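Local coordinates for protein Glp_546_48378_50642 (Giardia intestinalis, PDB 2QVW) that cleaves double-stranded RNA into 21 to 23 bp siRNAs in the RNA interference pathway, at residues V646-L658 with V719-L733. Sequence-based numbering, arbitrary orientation.
Sequences VYQKLELLGDAFL and VYGDTFEAILAAILL. With MN (manganese (II) ion), chain E; MN (manganese (II) ion), chain G.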
ATOM      1  N   VAL A 646       0.360 -33.505 -23.828  1.00 35.15           N
ATOM      2  CA  VAL A 646      -0.041 -33.394 -22.432  1.00 33.87           C
ATOM      3  C   VAL A 646       0.350 -32.113 -21.683  1.00 33.25           C
ATOM      4  O   VAL A 646      -0.406 -31.630 -20.842  1.00 33.22           O
ATOM      5  CB  VAL A 646       0.509 -34.596 -21.649  1.00 33.67           C
ATOM      6  CG1 VAL A 646      -0.160 -34.695 -20.307  1.00 34.00           C
ATOM      7  CG2 VAL A 646       0.298 -35.869 -22.446  1.00 33.32           C
ATOM      8  N   TYR A 647       1.524 -31.566 -21.981  1.00 32.36           N
ATOM      9  CA  TYR A 647       2.012 -30.366 -21.294  1.00 31.76           C
ATOM     10  C   TYR A 647       1.217 -29.101 -21.624  1.00 31.31           C
ATOM     11  O   TYR A 647       1.575 -28.003 -21.194  1.00 31.03           O
ATOM     12  CB  TYR A 647       3.498 -30.146 -21.619  1.00 31.91           C
ATOM     13  CG  TYR A 647       3.767 -29.463 -22.950  1.00 32.25           C
ATOM     14  CD1 TYR A 647       3.545 -28.089 -23.112  1.00 32.44           C
ATOM     15  CD2 TYR A 647       4.269 -30.181 -24.044  1.00 33.29           C
ATOM     16  CE1 TYR A 647       3.817 -27.448 -24.316  1.00 32.93           C
ATOM     17  CE2 TYR A 647       4.544 -29.544 -25.260  1.00 33.25           C
ATOM     18  CZ  TYR A 647       4.316 -28.175 -25.384  1.00 32.93           C
ATOM     19  OH  TYR A 647       4.592 -27.523 -26.567  1.00 32.85           O
ATOM     20  N   GLN A 648       0.132 -29.259 -22.373  1.00 30.87           N
ATOM     21  CA  GLN A 648      -0.706 -28.132 -22.783  1.00 30.30           C
ATOM     22  C   GLN A 648      -1.133 -27.162 -21.686  1.00 29.35           C
ATOM     23  O   GLN A 648      -0.857 -25.963 -21.764  1.00 29.67           O
ATOM     24  CB  GLN A 648      -1.957 -28.653 -23.497  1.00 30.69           C
ATOM     25  CG  GLN A 648      -1.678 -29.277 -24.848  1.00 33.18           C
ATOM     26  CD  GLN A 648      -0.883 -28.343 -25.746  1.00 37.35           C
ATOM     27  OE1 GLN A 648       0.326 -28.140 -25.552  1.00 37.97           O
ATOM     28  NE2 GLN A 648      -1.561 -27.758 -26.732  1.00 38.98           N
ATOM     29  N   LYS A 649      -1.817 -27.676 -20.671  1.00 28.13           N
ATOM     30  CA  LYS A 649      -2.304 -26.823 -19.602  1.00 26.73           C
ATOM     31  C   LYS A 649      -1.213 -26.372 -18.632  1.00 26.26           C
ATOM     32  O   LYS A 649      -1.253 -25.250 -18.111  1.00 26.02           O
ATOM     33  CB  LYS A 649      -3.438 -27.534 -18.861  1.00 26.53           C
ATOM     34  CG  LYS A 649      -4.666 -27.805 -19.731  1.00 24.97           C
ATOM     35  CD  LYS A 649      -5.756 -28.501 -18.948  1.00 23.16           C
ATOM     36  CE  LYS A 649      -6.977 -28.749 -19.805  1.00 21.98           C
ATOM     37  NZ  LYS A 649      -8.017 -29.517 -19.075  1.00 22.09           N
ATOM     38  N   LEU A 650      -0.240 -27.242 -18.387  1.00 25.64           N
ATOM     39  CA  LEU A 650       0.853 -26.897 -17.497  1.00 25.11           C
ATOM     40  C   LEU A 650       1.456 -25.593 -17.993  1.00 24.98           C
ATOM     41  O   LEU A 650       1.675 -24.654 -17.226  1.00 25.17           O
ATOM     42  CB  LEU A 650       1.920 -27.984 -17.518  1.00 25.05           C
ATOM     43  CG  LEU A 650       1.671 -29.241 -16.691  1.00 24.44           C
ATOM     44  CD1 LEU A 650       2.665 -30.294 -17.090  1.00 24.99           C
ATOM     45  CD2 LEU A 650       1.797 -28.933 -15.211  1.00 23.84           C
ATOM     46  N   GLU A 651       1.722 -25.539 -19.291  1.00 24.73           N
ATOM     47  CA  GLU A 651       2.305 -24.354 -19.903  1.00 24.48           C
ATOM     48  C   GLU A 651       1.443 -23.137 -19.595  1.00 24.10           C
ATOM     49  O   GLU A 651       1.947 -22.089 -19.165  1.00 24.30           O
ATOM     50  CB  GLU A 651       2.379 -24.538 -21.409  1.00 24.65           C
ATOM     51  CG  GLU A 651       3.102 -23.429 -22.117  1.00 25.82           C
ATOM     52  CD  GLU A 651       2.528 -23.154 -23.484  1.00 28.29           C
ATOM     53  OE1 GLU A 651       1.923 -24.074 -24.075  1.00 28.30           O
ATOM     54  OE2 GLU A 651       2.692 -22.012 -23.968  1.00 30.12           O
ATOM     55  N   LEU A 652       0.140 -23.288 -19.829  1.00 23.38           N
ATOM     56  CA  LEU A 652      -0.814 -22.218 -19.586  1.00 22.82           C
ATOM     57  C   LEU A 652      -0.616 -21.658 -18.200  1.00 22.52           C
ATOM     58  O   LEU A 652      -0.545 -20.446 -18.005  1.00 22.82           O
ATOM     59  CB  LEU A 652      -2.237 -22.736 -19.700  1.00 22.82           C
ATOM     60  CG  LEU A 652      -3.298 -21.690 -19.374  1.00 22.48           C
ATOM     61  CD1 LEU A 652      -3.263 -20.590 -20.403  1.00 21.64           C
ATOM     62  CD2 LEU A 652      -4.660 -22.339 -19.357  1.00 23.10           C
ATOM     63  N   LEU A 653      -0.525 -22.554 -17.230  1.00 22.06           N
ATOM     64  CA  LEU A 653      -0.339 -22.143 -15.849  1.00 21.45           C
ATOM     65  C   LEU A 653       1.029 -21.497 -15.630  1.00 21.54           C
ATOM     66  O   LEU A 653       1.146 -20.467 -14.969  1.00 21.72           O
ATOM     67  CB  LEU A 653      -0.476 -23.349 -14.925  1.00 21.11           C
ATOM     68  CG  LEU A 653      -0.606 -23.027 -13.441  1.00 20.15           C
ATOM     69  CD1 LEU A 653      -2.000 -22.502 -13.152  1.00 19.90           C
ATOM     70  CD2 LEU A 653      -0.354 -24.266 -12.641  1.00 19.39           C
ATOM     71  N   GLY A 654       2.065 -22.113 -16.179  1.00 21.48           N
ATOM     72  CA  GLY A 654       3.389 -21.564 -16.007  1.00 21.87           C
ATOM     73  C   GLY A 654       3.455 -20.149 -16.536  1.00 22.42           C
ATOM     74  O   GLY A 654       3.966 -19.247 -15.877  1.00 22.45           O
ATOM     75  N   ASP A 655       2.928 -19.952 -17.735  1.00 23.01           N
ATOM     76  CA  ASP A 655       2.963 -18.639 -18.335  1.00 23.80           C
ATOM     77  C   ASP A 655       2.441 -17.620 -17.329  1.00 23.69           C
ATOM     78  O   ASP A 655       3.117 -16.638 -17.007  1.00 23.86           O
ATOM     79  CB  ASP A 655       2.112 -18.624 -19.598  1.00 24.37           C
ATOM     80  CG  ASP A 655       2.500 -17.501 -20.546  1.00 26.58           C
ATOM     81  OD1 ASP A 655       2.507 -16.331 -20.107  1.00 28.30           O
ATOM     82  OD2 ASP A 655       2.800 -17.788 -21.731  1.00 28.62           O
ATOM     83  N   ALA A 656       1.242 -17.881 -16.817  1.00 23.79           N
ATOM     84  CA  ALA A 656       0.586 -17.002 -15.853  1.00 23.80           C
ATOM     85  C   ALA A 656       1.430 -16.705 -14.613  1.00 23.63           C
ATOM     86  O   ALA A 656       1.678 -15.544 -14.286  1.00 23.68           O
ATOM     87  CB  ALA A 656      -0.742 -17.610 -15.442  1.00 23.80           C
ATOM     88  N   PHE A 657       1.860 -17.760 -13.924  1.00 23.36           N
ATOM     89  CA  PHE A 657       2.662 -17.627 -12.720  1.00 23.14           C
ATOM     90  C   PHE A 657       3.933 -16.849 -12.967  1.00 23.30           C
ATOM     91  O   PHE A 657       4.298 -15.983 -12.180  1.00 23.36           O
ATOM     92  CB  PHE A 657       3.064 -18.984 -12.187  1.00 22.77           C
ATOM     93  CG  PHE A 657       3.949 -18.904 -10.976  1.00 22.05           C
ATOM     94  CD1 PHE A 657       3.414 -18.567  -9.731  1.00 21.11           C
ATOM     95  CD2 PHE A 657       5.314 -19.155 -11.070  1.00 21.38           C
ATOM     96  CE1 PHE A 657       4.217 -18.484  -8.605  1.00 20.83           C
ATOM     97  CE2 PHE A 657       6.130 -19.073  -9.937  1.00 20.98           C
ATOM     98  CZ  PHE A 657       5.575 -18.738  -8.709  1.00 20.42           C
ATOM     99  N   LEU A 658       4.626 -17.189 -14.047  1.00 23.49           N
ATOM    100  CA  LEU A 658       5.870 -16.520 -14.396  1.00 23.65           C
ATOM    101  C   LEU A 658       5.643 -15.023 -14.489  1.00 23.82           C
ATOM    102  O   LEU A 658       6.431 -14.228 -13.955  1.00 23.92           O
ATOM    103  CB  LEU A 658       6.396 -17.036 -15.734  1.00 23.69           C
ATOM    104  CG  LEU A 658       7.673 -16.354 -16.221  1.00 23.81           C
ATOM    105  CD1 LEU A 658       8.705 -16.354 -15.098  1.00 23.99           C
ATOM    106  CD2 LEU A 658       8.201 -17.067 -17.458  1.00 24.50           C
ATOM    107  N   VAL A 719       8.578 -25.135 -28.631  1.00 38.51           N
ATOM    108  CA  VAL A 719       8.534 -26.167 -27.605  1.00 36.18           C
ATOM    109  C   VAL A 719       9.583 -25.980 -26.534  1.00 34.69           C
ATOM    110  O   VAL A 719       9.366 -26.331 -25.382  1.00 34.35           O
ATOM    111  CB  VAL A 719       8.730 -27.549 -28.211  1.00 36.15           C
ATOM    112  CG1 VAL A 719       8.729 -28.587 -27.119  1.00 35.60           C
ATOM    113  CG2 VAL A 719       7.627 -27.838 -29.212  1.00 35.88           C
ATOM    114  N   TYR A 720      10.726 -25.434 -26.921  1.00 33.19           N
ATOM    115  CA  TYR A 720      11.805 -25.200 -25.983  1.00 31.77           C
ATOM    116  C   TYR A 720      11.375 -24.209 -24.917  1.00 31.09           C
ATOM    117  O   TYR A 720      11.518 -24.467 -23.724  1.00 31.20           O
ATOM    118  CB  TYR A 720      13.035 -24.683 -26.727  1.00 31.63           C
ATOM    119  CG  TYR A 720      13.866 -25.783 -27.353  1.00 30.55           C
ATOM    120  CD1 TYR A 720      14.673 -26.608 -26.564  1.00 29.67           C
ATOM    121  CD2 TYR A 720      13.832 -26.017 -28.732  1.00 30.15           C
ATOM    122  CE1 TYR A 720      15.424 -27.634 -27.131  1.00 29.82           C
ATOM    123  CE2 TYR A 720      14.581 -27.048 -29.307  1.00 30.23           C
ATOM    124  CZ  TYR A 720      15.371 -27.847 -28.500  1.00 30.17           C
ATOM    125  OH  TYR A 720      16.117 -28.860 -29.060  1.00 30.39           O
ATOM    126  N   GLY A 721      10.844 -23.072 -25.345  1.00 30.25           N
ATOM    127  CA  GLY A 721      10.410 -22.087 -24.382  1.00 29.63           C
ATOM    128  C   GLY A 721       9.168 -22.570 -23.669  1.00 29.11           C
ATOM    129  O   GLY A 721       9.027 -22.405 -22.460  1.00 28.70           O
ATOM    130  N   ASP A 722       8.279 -23.190 -24.437  1.00 28.86           N
ATOM    131  CA  ASP A 722       7.007 -23.705 -23.936  1.00 28.56           C
ATOM    132  C   ASP A 722       7.118 -24.815 -22.897  1.00 27.99           C
ATOM    133  O   ASP A 722       6.300 -24.902 -21.991  1.00 28.11           O
ATOM    134  CB  ASP A 722       6.142 -24.170 -25.113  1.00 28.79           C
ATOM    135  CG  ASP A 722       5.600 -23.008 -25.932  1.00 29.78           C
ATOM    136  OD1 ASP A 722       6.392 -22.120 -26.329  1.00 30.81           O
ATOM    137  OD2 ASP A 722       4.378 -22.979 -26.183  1.00 31.29           O
ATOM    138  N   THR A 723       8.115 -25.676 -23.018  1.00 27.31           N
ATOM    139  CA  THR A 723       8.264 -26.736 -22.031  1.00 26.44           C
ATOM    140  C   THR A 723       8.793 -26.130 -20.736  1.00 25.71           C
ATOM    141  O   THR A 723       8.491 -26.618 -19.649  1.00 25.65           O
ATOM    142  CB  THR A 723       9.235 -27.835 -22.500  1.00 26.60           C
ATOM    143  OG1 THR A 723      10.511 -27.256 -22.779  1.00 27.05           O
ATOM    144  CG2 THR A 723       8.695 -28.530 -23.744  1.00 26.09           C
ATOM    145  N   PHE A 724       9.579 -25.064 -20.850  1.00 24.92           N
ATOM    146  CA  PHE A 724      10.110 -24.416 -19.663  1.00 24.29           C
ATOM    147  C   PHE A 724       8.943 -23.977 -18.788  1.00 24.03           C
ATOM    148  O   PHE A 724       8.913 -24.264 -17.598  1.00 23.81           O
ATOM    149  CB  PHE A 724      10.948 -23.195 -20.029  1.00 24.15           C
ATOM    150  CG  PHE A 724      11.512 -22.470 -18.828  1.00 24.23           C
ATOM    151  CD1 PHE A 724      12.699 -22.892 -18.230  1.00 23.79           C
ATOM    152  CD2 PHE A 724      10.826 -21.384 -18.273  1.00 24.29           C
ATOM    153  CE1 PHE A 724      13.196 -22.247 -17.096  1.00 23.67           C
ATOM    154  CE2 PHE A 724      11.309 -20.726 -17.138  1.00 23.32           C
ATOM    155  CZ  PHE A 724      12.496 -21.157 -16.546  1.00 23.69           C
ATOM    156  N   GLU A 725       7.983 -23.277 -19.384  1.00 24.06           N
ATOM    157  CA  GLU A 725       6.807 -22.813 -18.654  1.00 23.85           C
ATOM    158  C   GLU A 725       6.093 -24.015 -18.068  1.00 23.37           C
ATOM    159  O   GLU A 725       5.509 -23.938 -16.982  1.00 23.26           O
ATOM    160  CB  GLU A 725       5.838 -22.081 -19.579  1.00 23.70           C
ATOM    161  CG  GLU A 725       6.406 -20.892 -20.319  1.00 24.82           C
ATOM    162  CD  GLU A 725       5.376 -20.279 -21.245  1.00 26.28           C
ATOM    163  OE1 GLU A 725       4.760 -21.021 -22.043  1.00 26.38           O
ATOM    164  OE2 GLU A 725       5.172 -19.053 -21.186  1.00 27.52           O
ATOM    165  N   ALA A 726       6.118 -25.119 -18.810  1.00 22.90           N
ATOM    166  CA  ALA A 726       5.496 -26.354 -18.366  1.00 22.31           C
ATOM    167  C   ALA A 726       6.209 -26.789 -17.093  1.00 22.07           C
ATOM    168  O   ALA A 726       5.579 -27.177 -16.108  1.00 22.13           O
ATOM    169  CB  ALA A 726       5.638 -27.416 -19.437  1.00 22.13           C
ATOM    170  N   ILE A 727       7.535 -26.717 -17.121  1.00 21.57           N
ATOM    171  CA  ILE A 727       8.329 -27.090 -15.963  1.00 21.07           C
ATOM    172  C   ILE A 727       7.904 -26.209 -14.796  1.00 20.89           C
ATOM    173  O   ILE A 727       7.377 -26.689 -13.795  1.00 20.91           O
ATOM    174  CB  ILE A 727       9.838 -26.881 -16.225  1.00 21.03           C
ATOM    175  CG1 ILE A 727      10.271 -27.638 -17.484  1.00 21.27           C
ATOM    176  CG2 ILE A 727      10.649 -27.342 -15.025  1.00 20.91           C
ATOM    177  CD1 ILE A 727       9.992 -29.120 -17.454  1.00 39.53           C
ATOM    178  N   LEU A 728       8.132 -24.908 -14.948  1.00 20.67           N
ATOM    179  CA  LEU A 728       7.782 -23.939 -13.924  1.00 20.46           C
ATOM    180  C   LEU A 728       6.488 -24.293 -13.236  1.00 20.69           C
ATOM    181  O   LEU A 728       6.405 -24.226 -12.021  1.00 20.97           O
ATOM    182  CB  LEU A 728       7.664 -22.533 -14.515  1.00 20.21           C
ATOM    183  CG  LEU A 728       7.175 -21.433 -13.551  1.00 19.72           C
ATOM    184  CD1 LEU A 728       8.026 -21.382 -12.279  1.00 18.81           C
ATOM    185  CD2 LEU A 728       7.226 -20.098 -14.281  1.00 19.94           C
ATOM    186  N   ALA A 729       5.474 -24.657 -14.006  1.00 20.78           N
ATOM    187  CA  ALA A 729       4.202 -25.033 -13.416  1.00 20.71           C
ATOM    188  C   ALA A 729       4.401 -26.277 -12.549  1.00 20.63           C
ATOM    189  O   ALA A 729       3.910 -26.351 -11.418  1.00 20.57           O
ATOM    190  CB  ALA A 729       3.189 -25.300 -14.505  1.00 20.94           C
ATOM    191  N   ALA A 730       5.142 -27.246 -13.080  1.00 20.54           N
ATOM    192  CA  ALA A 730       5.422 -28.487 -12.358  1.00 20.63           C
ATOM    193  C   ALA A 730       6.026 -28.235 -10.973  1.00 20.84           C
ATOM    194  O   ALA A 730       5.752 -28.961 -10.020  1.00 21.37           O
ATOM    195  CB  ALA A 730       6.356 -29.357 -13.179  1.00 20.51           C
ATOM    196  N   ILE A 731       6.851 -27.203 -10.864  1.00 20.70           N
ATOM    197  CA  ILE A 731       7.468 -26.870  -9.589  1.00 20.38           C
ATOM    198  C   ILE A 731       6.424 -26.288  -8.649  1.00 20.31           C
ATOM    199  O   ILE A 731       6.283 -26.742  -7.521  1.00 20.42           O
ATOM    200  CB  ILE A 731       8.604 -25.843  -9.756  1.00 20.40           C
ATOM    201  CG1 ILE A 731       9.778 -26.467 -10.510  1.00 19.87           C
ATOM    202  CG2 ILE A 731       9.034 -25.328  -8.396  1.00 20.53           C
ATOM    203  CD1 ILE A 731       9.504 -26.718 -11.966  1.00 39.53           C
ATOM    204  N   LEU A 732       5.708 -25.274  -9.118  1.00 20.38           N
ATOM    205  CA  LEU A 732       4.665 -24.635  -8.332  1.00 20.72           C
ATOM    206  C   LEU A 732       3.697 -25.697  -7.814  1.00 21.21           C
ATOM    207  O   LEU A 732       3.498 -25.851  -6.603  1.00 21.43           O
ATOM    208  CB  LEU A 732       3.926 -23.629  -9.208  1.00 20.49           C
ATOM    209  CG  LEU A 732       2.472 -23.327  -8.879  1.00 20.16           C
ATOM    210  CD1 LEU A 732       2.382 -22.492  -7.611  1.00 19.71           C
ATOM    211  CD2 LEU A 732       1.852 -22.596 -10.054  1.00 20.30           C
ATOM    212  N   LEU A 733       3.117 -26.437  -8.751  1.00 21.64           N
ATOM    213  CA  LEU A 733       2.157 -27.493  -8.464  1.00 21.86           C
ATOM    214  C   LEU A 733       2.599 -28.518  -7.425  1.00 22.17           C
ATOM    215  O   LEU A 733       1.805 -28.938  -6.589  1.00 22.42           O
ATOM    216  CB  LEU A 733       1.813 -28.204  -9.767  1.00 21.58           C
ATOM    217  CG  LEU A 733       0.901 -27.405 -10.692  1.00 21.34           C
ATOM    218  CD1 LEU A 733       0.966 -27.952 -12.102  1.00 20.91           C
ATOM    219  CD2 LEU A 733      -0.507 -27.472 -10.159  1.00 21.40           C
TER
HETATM  220 MN    MN E 755       4.888 -20.303 -24.481  1.00 32.42          MN
HETATM  221 MN    MN G 757       4.929 -15.481 -19.803  1.00 77.74          MN
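Four acidic side chains meet where helix 648-669 crosses helix 718-735. Glu-651 and Asp-655 come from the first, Asp-722 and Glu-725 from the second. Glu-651, Asp-722 and Glu-725 form a manganese site. Glu-725 OE1 binds this ion at 2.5 Å. Glu-651 OE2 is modelled farther from it, at 2.8 Å. Asp-722 OD1 is 3.0 Å from the same ion. The Glu-651 chain leaves with CG anti to the backbone N (chi1 -174°) and bends at chi2, which carries its carboxylate across to the ion. Glu-651 OE2 and Asp-722 OD2 lie 2.9 Å apart, both acceptors, with their carboxylate planes turned 50° from each other. A second manganese is bound by Asp-655 OD1 together with Glu-686. The other oxygen, Asp-655 OD2, is 2.7 Å from Glu-725 OE2, and these two side chains run side by side.

The segments 648-658 and 719-733 cross at 80°, with their axes 6.8 Å apart at the closest. Gly-654 sits at the crossing, over the backbone of the other helix. Its CA makes a CH...O contact with the carbonyl O of Glu-725. Gly-654 has no side chain, and Ala-726 and Ala-729 offer only a methyl each, so the backbones come close.

Beyond the acids the contact is apolar. Leu-650 is a knob in a hole formed by Ala-726, Ala-729, Ala-730 and Leu-733. Leu-653 meets Leu-733 tip to tip and Leu-732 at about a right angle. Leu-728 spreads its two methyls, CD1 to Phe-657 CD2 and CD2 to Leu-658 CB at 3.5 Å. Tyr-647 lays its CB against the Ala-726 methyl, while its OH reaches Asp-722 CB and Val-719 CG2. Helix 631-642 packs on Ala-726, Ala-730 and Leu-733.

This is the acidic centre of a ribonuclease III domain. Carboxylates from both helices converge on manganese, so the crossing itself builds the metal site, consistent with metal-dependent cleavage of RNA.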